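Local coordinates for protein peptide methionine sulfoxide reductase msrA/msrB (Neisseria meningitidis, PDB 3BQG) that reduces methionine S-sulfoxide in peptides and proteins back to methionine, as the MsrA domain of the multidomain enzyme PilB, at residues A18-I23 with I156-D162; G25-S31 with T56-D62. The protein carries 1 engineered substitution. All blocks are in the same frame, centred on the assembly; numbering follows the deposited sequence.

Contact 1: A18-I23 with I156-D162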
ATOM      1  N   ALA A  18      -3.799  -2.305   8.587  1.00 18.15           N
ATOM      2  CA  ALA A  18      -4.311  -3.342   9.477  1.00 19.34           C
ATOM      3  C   ALA A  18      -4.098  -4.709   8.845  1.00 18.74           C
ATOM      4  O   ALA A  18      -3.780  -5.686   9.518  1.00 20.11           O
ATOM      5  CB  ALA A  18      -5.794  -3.110   9.735  1.00 18.14           C
ATOM      6  N   TYR A  19      -4.286  -4.762   7.535  1.00 18.34           N
ATOM      7  CA  TYR A  19      -4.115  -5.989   6.770  1.00 18.53           C
ATOM      8  C   TYR A  19      -2.672  -6.510   6.816  1.00 18.00           C
ATOM      9  O   TYR A  19      -2.442  -7.672   7.143  1.00 17.18           O
ATOM     10  CB  TYR A  19      -4.545  -5.730   5.319  1.00 18.77           C
ATOM     11  CG  TYR A  19      -4.275  -6.848   4.343  1.00 19.94           C
ATOM     12  CD1 TYR A  19      -5.035  -8.019   4.352  1.00 20.46           C
ATOM     13  CD2 TYR A  19      -3.272  -6.721   3.384  1.00 20.04           C
ATOM     14  CE1 TYR A  19      -4.801  -9.034   3.420  1.00 18.05           C
ATOM     15  CE2 TYR A  19      -3.034  -7.724   2.455  1.00 19.13           C
ATOM     16  CZ  TYR A  19      -3.799  -8.875   2.475  1.00 19.07           C
ATOM     17  OH  TYR A  19      -3.562  -9.856   1.538  1.00 18.77           O
ATOM     18  N   PHE A  20      -1.699  -5.660   6.497  1.00 19.30           N
ATOM     19  CA  PHE A  20      -0.307  -6.106   6.494  1.00 22.43           C
ATOM     20  C   PHE A  20       0.273  -6.450   7.867  1.00 24.74           C
ATOM     21  O   PHE A  20       1.188  -7.264   7.967  1.00 25.68           O
ATOM     22  CB  PHE A  20       0.578  -5.081   5.769  1.00 20.38           C
ATOM     23  CG  PHE A  20       0.677  -5.331   4.289  1.00 19.75           C
ATOM     24  CD1 PHE A  20       1.599  -6.244   3.785  1.00 17.69           C
ATOM     25  CD2 PHE A  20      -0.214  -4.726   3.409  1.00 18.50           C
ATOM     26  CE1 PHE A  20       1.628  -6.564   2.425  1.00 21.61           C
ATOM     27  CE2 PHE A  20      -0.200  -5.038   2.045  1.00 19.53           C
ATOM     28  CZ  PHE A  20       0.728  -5.960   1.550  1.00 18.64           C
ATOM     29  N   GLN A  21      -0.265  -5.851   8.925  1.00 27.11           N
ATOM     30  CA  GLN A  21       0.215  -6.131  10.277  1.00 30.10           C
ATOM     31  C   GLN A  21      -0.089  -7.566  10.708  1.00 31.68           C
ATOM     32  O   GLN A  21       0.648  -8.145  11.507  1.00 33.14           O
ATOM     33  CB  GLN A  21      -0.410  -5.152  11.279  1.00 30.73           C
ATOM     34  CG  GLN A  21       0.228  -3.772  11.279  1.00 33.23           C
ATOM     35  CD  GLN A  21       1.576  -3.751  11.985  1.00 35.69           C
ATOM     36  OE1 GLN A  21       2.409  -4.636  11.790  1.00 39.20           O
ATOM     37  NE2 GLN A  21       1.799  -2.731  12.802  1.00 38.70           N
ATOM     38  N   ARG A  22      -1.167  -8.141  10.181  1.00 32.87           N
ATOM     39  CA  ARG A  22      -1.551  -9.511  10.529  1.00 33.08           C
ATOM     40  C   ARG A  22      -0.698 -10.588   9.869  1.00 31.85           C
ATOM     41  O   ARG A  22      -0.797 -11.761  10.222  1.00 34.35           O
ATOM     42  CB  ARG A  22      -3.020  -9.769  10.164  1.00 34.94           C
ATOM     43  CG  ARG A  22      -4.032  -9.088  11.068  1.00 38.66           C
ATOM     44  CD  ARG A  22      -5.468  -9.459  10.694  1.00 41.09           C
ATOM     45  NE  ARG A  22      -5.716 -10.898  10.777  1.00 44.14           N
ATOM     46  CZ  ARG A  22      -6.748 -11.441  11.417  1.00 45.76           C
ATOM     47  NH1 ARG A  22      -6.899 -12.758  11.441  1.00 46.75           N
ATOM     48  NH2 ARG A  22      -7.625 -10.667  12.041  1.00 47.79           N
ATOM     49  N   ILE A  23       0.143 -10.199   8.918  1.00 30.63           N
ATOM     50  CA  ILE A  23       0.970 -11.164   8.201  1.00 27.50           C
ATOM     51  C   ILE A  23       2.315 -11.472   8.857  1.00 28.25           C
ATOM     52  O   ILE A  23       3.102 -10.570   9.142  1.00 27.27           O
ATOM     53  CB  ILE A  23       1.211 -10.680   6.751  1.00 28.13           C
ATOM     54  CG1 ILE A  23      -0.138 -10.464   6.055  1.00 25.57           C
ATOM     55  CG2 ILE A  23       2.040 -11.703   5.983  1.00 27.26           C
ATOM     56  CD1 ILE A  23      -0.030  -9.839   4.682  1.00 25.67           C
ATOM     57  N   ILE A 156     -11.254  -3.167   3.244  1.00 27.82           N
ATOM     58  CA  ILE A 156     -10.606  -4.465   3.103  1.00 27.83           C
ATOM     59  C   ILE A 156     -10.974  -5.436   4.223  1.00 28.69           C
ATOM     60  O   ILE A 156     -11.044  -5.054   5.386  1.00 28.24           O
ATOM     61  CB  ILE A 156      -9.069  -4.311   3.093  1.00 27.06           C
ATOM     62  CG1 ILE A 156      -8.643  -3.377   1.954  1.00 26.35           C
ATOM     63  CG2 ILE A 156      -8.404  -5.677   2.943  1.00 29.76           C
ATOM     64  CD1 ILE A 156      -7.166  -3.049   1.950  1.00 24.65           C
ATOM     65  N   ASP A 157     -11.218  -6.692   3.859  1.00 29.33           N
ATOM     66  CA  ASP A 157     -11.542  -7.730   4.830  1.00 31.81           C
ATOM     67  C   ASP A 157     -10.192  -8.195   5.360  1.00 32.18           C
ATOM     68  O   ASP A 157      -9.597  -9.137   4.834  1.00 33.21           O
ATOM     69  CB  ASP A 157     -12.267  -8.897   4.154  1.00 32.19           C
ATOM     70  CG  ASP A 157     -12.683  -9.982   5.142  1.00 33.56           C
ATOM     71  OD1 ASP A 157     -12.228  -9.950   6.307  1.00 34.04           O
ATOM     72  OD2 ASP A 157     -13.463 -10.873   4.746  1.00 35.03           O
ATOM     73  N   ILE A 158      -9.712  -7.517   6.395  1.00 33.63           N
ATOM     74  CA  ILE A 158      -8.420  -7.826   6.984  1.00 36.44           C
ATOM     75  C   ILE A 158      -8.206  -9.313   7.272  1.00 37.23           C
ATOM     76  O   ILE A 158      -7.067  -9.779   7.338  1.00 37.30           O
ATOM     77  CB  ILE A 158      -8.214  -6.990   8.271  1.00 37.47           C
ATOM     78  CG1 ILE A 158      -8.374  -5.505   7.936  1.00 35.54           C
ATOM     79  CG2 ILE A 158      -6.829  -7.224   8.841  1.00 39.78           C
ATOM     80  CD1 ILE A 158      -7.514  -5.048   6.781  1.00 35.68           C
ATOM     81  N   ARG A 159      -9.297 -10.055   7.433  1.00 38.03           N
ATOM     82  CA  ARG A 159      -9.217 -11.487   7.717  1.00 38.76           C
ATOM     83  C   ARG A 159      -8.443 -12.218   6.620  1.00 37.99           C
ATOM     84  O   ARG A 159      -7.690 -13.155   6.889  1.00 36.54           O
ATOM     85  CB  ARG A 159     -10.616 -12.099   7.790  1.00 42.18           C
ATOM     86  CG  ARG A 159     -11.601 -11.404   8.712  1.00 46.84           C
ATOM     87  CD  ARG A 159     -12.985 -12.028   8.524  1.00 49.21           C
ATOM     88  NE  ARG A 159     -14.054 -11.533   9.399  1.00 53.45           N
ATOM     89  CZ  ARG A 159     -13.903 -10.714  10.440  1.00 55.32           C
ATOM     90  NH1 ARG A 159     -14.967 -10.356  11.152  1.00 56.63           N
ATOM     91  NH2 ARG A 159     -12.709 -10.238  10.773  1.00 56.66           N
ATOM     92  N   LYS A 160      -8.652 -11.785   5.380  1.00 36.97           N
ATOM     93  CA  LYS A 160      -8.009 -12.388   4.217  1.00 37.15           C
ATOM     94  C   LYS A 160      -6.488 -12.467   4.298  1.00 36.93           C
ATOM     95  O   LYS A 160      -5.856 -13.153   3.497  1.00 35.99           O
ATOM     96  CB  LYS A 160      -8.414 -11.632   2.955  1.00 37.54           C
ATOM     97  CG  LYS A 160      -9.905 -11.687   2.670  1.00 38.89           C
ATOM     98  CD  LYS A 160     -10.230 -11.108   1.301  1.00 42.20           C
ATOM     99  CE  LYS A 160     -11.719 -11.229   0.988  1.00 43.89           C
ATOM    100  NZ  LYS A 160     -12.062 -10.714  -0.369  1.00 44.75           N
ATOM    101  N   ALA A 161      -5.895 -11.770   5.259  1.00 38.10           N
ATOM    102  CA  ALA A 161      -4.444 -11.800   5.409  1.00 40.30           C
ATOM    103  C   ALA A 161      -3.995 -13.163   5.930  1.00 42.12           C
ATOM    104  O   ALA A 161      -2.848 -13.565   5.733  1.00 41.70           O
ATOM    105  CB  ALA A 161      -3.988 -10.699   6.363  1.00 38.85           C
ATOM    106  N   ASP A 162      -4.917 -13.869   6.581  1.00 43.53           N
ATOM    107  CA  ASP A 162      -4.632 -15.180   7.159  1.00 45.76           C
ATOM    108  C   ASP A 162      -4.474 -16.290   6.131  1.00 46.26           C
ATOM    109  O   ASP A 162      -3.839 -17.309   6.406  1.00 46.86           O
ATOM    110  CB  ASP A 162      -5.729 -15.562   8.152  1.00 46.97           C
ATOM    111  CG  ASP A 162      -5.995 -14.471   9.169  1.00 48.48           C
ATOM    112  OD1 ASP A 162      -5.022 -13.933   9.743  1.00 49.92           O
ATOM    113  OD2 ASP A 162      -7.179 -14.152   9.399  1.00 50.02           O
TER

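Contact 2: G25-S31 with T56-D62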
ATOM      1  N   GLY A  25       5.933 -12.125   9.163  1.00 26.01           N
ATOM      2  CA  GLY A  25       7.042 -11.761   8.296  1.00 24.62           C
ATOM      3  C   GLY A  25       7.084 -10.250   8.159  1.00 24.20           C
ATOM      4  O   GLY A  25       8.106  -9.664   7.802  1.00 24.25           O
ATOM      5  N   VAL A  26       5.950  -9.617   8.430  1.00 23.46           N
ATOM      6  CA  VAL A  26       5.859  -8.165   8.372  1.00 22.81           C
ATOM      7  C   VAL A  26       6.150  -7.676   9.777  1.00 23.09           C
ATOM      8  O   VAL A  26       5.381  -7.935  10.707  1.00 23.94           O
ATOM      9  CB  VAL A  26       4.458  -7.702   7.943  1.00 22.76           C
ATOM     10  CG1 VAL A  26       4.346  -6.189   8.061  1.00 21.03           C
ATOM     11  CG2 VAL A  26       4.197  -8.139   6.507  1.00 21.41           C
ATOM     12  N   VAL A  27       7.262  -6.969   9.931  1.00 23.84           N
ATOM     13  CA  VAL A  27       7.663  -6.479  11.241  1.00 24.14           C
ATOM     14  C   VAL A  27       7.171  -5.072  11.564  1.00 23.45           C
ATOM     15  O   VAL A  27       7.204  -4.656  12.717  1.00 23.39           O
ATOM     16  CB  VAL A  27       9.196  -6.564  11.393  1.00 26.20           C
ATOM     17  CG1 VAL A  27       9.631  -8.019  11.279  1.00 26.92           C
ATOM     18  CG2 VAL A  27       9.884  -5.741  10.320  1.00 25.03           C
ATOM     19  N   ASP A  28       6.703  -4.347  10.553  1.00 22.35           N
ATOM     20  CA  ASP A  28       6.183  -3.000  10.764  1.00 21.56           C
ATOM     21  C   ASP A  28       5.397  -2.533   9.539  1.00 21.18           C
ATOM     22  O   ASP A  28       5.681  -2.938   8.414  1.00 21.94           O
ATOM     23  CB  ASP A  28       7.332  -2.021  11.037  1.00 24.77           C
ATOM     24  CG  ASP A  28       6.868  -0.731  11.709  1.00 27.41           C
ATOM     25  OD1 ASP A  28       7.669   0.225  11.766  1.00 31.82           O
ATOM     26  OD2 ASP A  28       5.715  -0.669  12.192  1.00 29.31           O
ATOM     27  N   ALA A  29       4.397  -1.692   9.776  1.00 20.53           N
ATOM     28  CA  ALA A  29       3.569  -1.131   8.713  1.00 19.67           C
ATOM     29  C   ALA A  29       3.175   0.263   9.175  1.00 19.43           C
ATOM     30  O   ALA A  29       2.406   0.417  10.129  1.00 21.22           O
ATOM     31  CB  ALA A  29       2.329  -1.993   8.478  1.00 17.93           C
ATOM     32  N   VAL A  30       3.723   1.271   8.502  1.00 19.25           N
ATOM     33  CA  VAL A  30       3.478   2.670   8.836  1.00 19.35           C
ATOM     34  C   VAL A  30       2.681   3.399   7.754  1.00 18.51           C
ATOM     35  O   VAL A  30       3.078   3.424   6.594  1.00 18.57           O
ATOM     36  CB  VAL A  30       4.820   3.412   9.043  1.00 18.59           C
ATOM     37  CG1 VAL A  30       4.575   4.890   9.315  1.00 16.65           C
ATOM     38  CG2 VAL A  30       5.585   2.778  10.199  1.00 19.72           C
ATOM     39  N   SER A  31       1.556   3.988   8.143  1.00 17.69           N
ATOM     40  CA  SER A  31       0.727   4.726   7.198  1.00 17.91           C
ATOM     41  C   SER A  31       1.306   6.120   6.988  1.00 16.17           C
ATOM     42  O   SER A  31       1.817   6.744   7.922  1.00 16.37           O
ATOM     43  CB  SER A  31      -0.716   4.832   7.708  1.00 17.95           C
ATOM     44  OG  SER A  31      -1.377   3.581   7.634  1.00 18.63           O
ATOM     45  N   THR A  56      -0.379   5.905   1.567  1.00 14.50           N
ATOM     46  CA  THR A  56       0.527   4.783   1.383  1.00 15.10           C
ATOM     47  C   THR A  56       0.911   4.120   2.697  1.00 15.76           C
ATOM     48  O   THR A  56       0.878   4.747   3.756  1.00 16.10           O
ATOM     49  CB  THR A  56       1.818   5.293   0.676  1.00 15.24           C
ATOM     50  OG1 THR A  56       1.458   5.936  -0.558  1.00 15.10           O
ATOM     51  CG2 THR A  56       2.786   4.156   0.399  1.00 14.89           C
ATOM     52  N   VAL A  57       1.266   2.844   2.620  1.00 15.30           N
ATOM     53  CA  VAL A  57       1.686   2.104   3.797  1.00 15.23           C
ATOM     54  C   VAL A  57       3.112   1.631   3.553  1.00 15.50           C
ATOM     55  O   VAL A  57       3.373   0.897   2.598  1.00 14.08           O
ATOM     56  CB  VAL A  57       0.787   0.874   4.057  1.00 14.88           C
ATOM     57  CG1 VAL A  57       1.325   0.079   5.234  1.00 16.46           C
ATOM     58  CG2 VAL A  57      -0.643   1.319   4.345  1.00 13.50           C
ATOM     59  N   LYS A  58       4.036   2.083   4.398  1.00 16.79           N
ATOM     60  CA  LYS A  58       5.436   1.685   4.296  1.00 17.84           C
ATOM     61  C   LYS A  58       5.533   0.338   5.008  1.00 16.82           C
ATOM     62  O   LYS A  58       5.391   0.265   6.228  1.00 16.50           O
ATOM     63  CB  LYS A  58       6.332   2.721   4.990  1.00 18.71           C
ATOM     64  CG  LYS A  58       7.816   2.361   5.038  1.00 21.13           C
ATOM     65  CD  LYS A  58       8.643   3.472   5.690  1.00 23.45           C
ATOM     66  CE  LYS A  58       8.394   3.586   7.191  1.00 27.84           C
ATOM     67  NZ  LYS A  58       9.047   2.492   7.989  1.00 31.66           N
ATOM     68  N   VAL A  59       5.771  -0.722   4.244  1.00 17.63           N
ATOM     69  CA  VAL A  59       5.851  -2.066   4.802  1.00 17.18           C
ATOM     70  C   VAL A  59       7.279  -2.567   4.961  1.00 18.19           C
ATOM     71  O   VAL A  59       8.038  -2.614   3.999  1.00 18.04           O
ATOM     72  CB  VAL A  59       5.085  -3.080   3.916  1.00 16.87           C
ATOM     73  CG1 VAL A  59       5.162  -4.480   4.528  1.00 16.40           C
ATOM     74  CG2 VAL A  59       3.632  -2.636   3.762  1.00 16.01           C
ATOM     75  N   THR A  60       7.630  -2.939   6.189  1.00 19.19           N
ATOM     76  CA  THR A  60       8.951  -3.472   6.492  1.00 19.18           C
ATOM     77  C   THR A  60       8.750  -4.954   6.771  1.00 19.60           C
ATOM     78  O   THR A  60       7.957  -5.327   7.635  1.00 18.95           O
ATOM     79  CB  THR A  60       9.568  -2.794   7.735  1.00 21.06           C
ATOM     80  OG1 THR A  60       9.725  -1.391   7.482  1.00 20.86           O
ATOM     81  CG2 THR A  60      10.930  -3.404   8.062  1.00 19.24           C
ATOM     82  N   TYR A  61       9.457  -5.798   6.034  1.00 19.46           N
ATOM     83  CA  TYR A  61       9.309  -7.235   6.211  1.00 20.84           C
ATOM     84  C   TYR A  61      10.628  -7.961   6.428  1.00 22.64           C
ATOM     85  O   TYR A  61      11.704  -7.436   6.139  1.00 22.60           O
ATOM     86  CB  TYR A  61       8.571  -7.829   5.001  1.00 19.96           C
ATOM     87  CG  TYR A  61       9.230  -7.547   3.664  1.00 18.84           C
ATOM     88  CD1 TYR A  61      10.029  -8.509   3.034  1.00 19.50           C
ATOM     89  CD2 TYR A  61       9.060  -6.316   3.032  1.00 17.37           C
ATOM     90  CE1 TYR A  61      10.642  -8.247   1.805  1.00 17.46           C
ATOM     91  CE2 TYR A  61       9.666  -6.043   1.806  1.00 15.86           C
ATOM     92  CZ  TYR A  61      10.457  -7.013   1.197  1.00 18.70           C
ATOM     93  OH  TYR A  61      11.053  -6.736  -0.017  1.00 16.75           O
ATOM     94  N   ASP A  62      10.525  -9.174   6.961  1.00 25.79           N
ATOM     95  CA  ASP A  62      11.687 -10.013   7.225  1.00 27.54           C
ATOM     96  C   ASP A  62      12.095 -10.635   5.897  1.00 28.19           C
ATOM     97  O   ASP A  62      11.419 -11.528   5.387  1.00 27.44           O
ATOM     98  CB  ASP A  62      11.320 -11.116   8.224  1.00 28.62           C
ATOM     99  CG  ASP A  62      12.523 -11.929   8.666  1.00 29.87           C
ATOM    100  OD1 ASP A  62      13.371 -12.258   7.805  1.00 27.27           O
ATOM    101  OD2 ASP A  62      12.610 -12.249   9.876  1.00 28.58           O
TER

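Contact 1: A18-I23 with I156-D162
The C-terminal end of helix 14-21, the first helix of the MsrA domain's alpha/beta fold, packs here against a short 3-10 segment, 158-161, near the end of the modelled chain. Two bumps on the 3-10 side enter two hollows on the helix side. The first is I158. Its CD1 sits 3.9 Å from A18 CB and 3.4 Å from Y19 CB. Its CG2 lies 3.5 Å from A18 O and 3.2 Å from R22 CD. The I158 side chain thus settles between A18, Y19 and the R22 chain. The second bump is A161. Its CB fills a small pocket whose walls are Y19 CE1 at 3.5 Å, I23 CG1 at 3.9 Å and R22 CB at 4.0 Å.

In return, Y19 has the most surface covered. Its ring runs past I156, with Y19 CD1 4.3 Å from I156 CG2, and ends beyond the contact, where its OH bonds to Y74 O of helix 68-78. That helix backs this corner: R77 also bonds to K160 O, and I156 touches V78.

At the exposed rim R22 reaches across I158, and R159 CA lies over one face of its guanidinium. R22 forms a salt bridge with D162: R22 NH1 lies 2.8 Å from D162 OD1, a hydrogen bond, and 2.5 Å from D162 OD2.

Contact 2: G25-S31 with T56-D62
V30, T60 and K58 have the most surface buried in this pair of strands, and all three lie on the same face. V30 and K58 form an antiparallel hydrogen-bonded pair. V30 N donates to K58 O at 3.0 Å, and K58 N donates to V30 O at 2.7 Å. The K58 side chain turns at chi3 (p), which brings K58 CE to 4.0 Å from V30 CB.

The strands 26-34 and 54-62 are neighbours in the mixed central sheet of the MsrA fold. Their short segments run at 162°, nearly antiparallel. V57, V59 and Y61 also carry backbone hydrogen bonds to strand 3-10, whose T5 and Y7 touch the K58 side chain. The opposite face, with V26, A29, S31, V57 and V59, has helix 14-21 packed on it: L16 meets V57 and F20 meets V59. Across the strands, V26 CG1 meets V59 CG1 and A29 CB meets V57 CG1, each at 4.0 Å.

T60 marks a classic beta bulge. V27 and D28 both face it. T60 O accepts from V27 N at 2.9 Å and weakly from D28 N at 3.3 Å, while T60 N donates to D28 O at 3.0 Å. The extra residue brings V27 CG2 to 3.4 Å from T60 CG2. T60 OG1 is hydrogen-bonded to T5 OG1 on the next strand. Beyond the bulge, D62 N donates to G25 O at 2.6 Å.

Overall arrangement
The two contacts share helix 14-21. Segment 18-23 covers its C-terminal part and the turn after it, and strand 26-34 is the next element. One side of the helix takes the 3-10 segment of contact 1. Another meets the sheet of contact 2, where F20 touches V26 and V59, and Q21 touches A29. Both contacts are partly buried, but most residues of contact 2 are buried, while contact 1 has as many exposed as buried. Contact 2 is held by a backbone ladder; contact 1 relies on apolar side chains and a surface salt bridge. S31 and V57 of contact 2 touch F13, next to C12, seen here as S-hydroxycysteine, consistent with the active-site cysteine of MsrA.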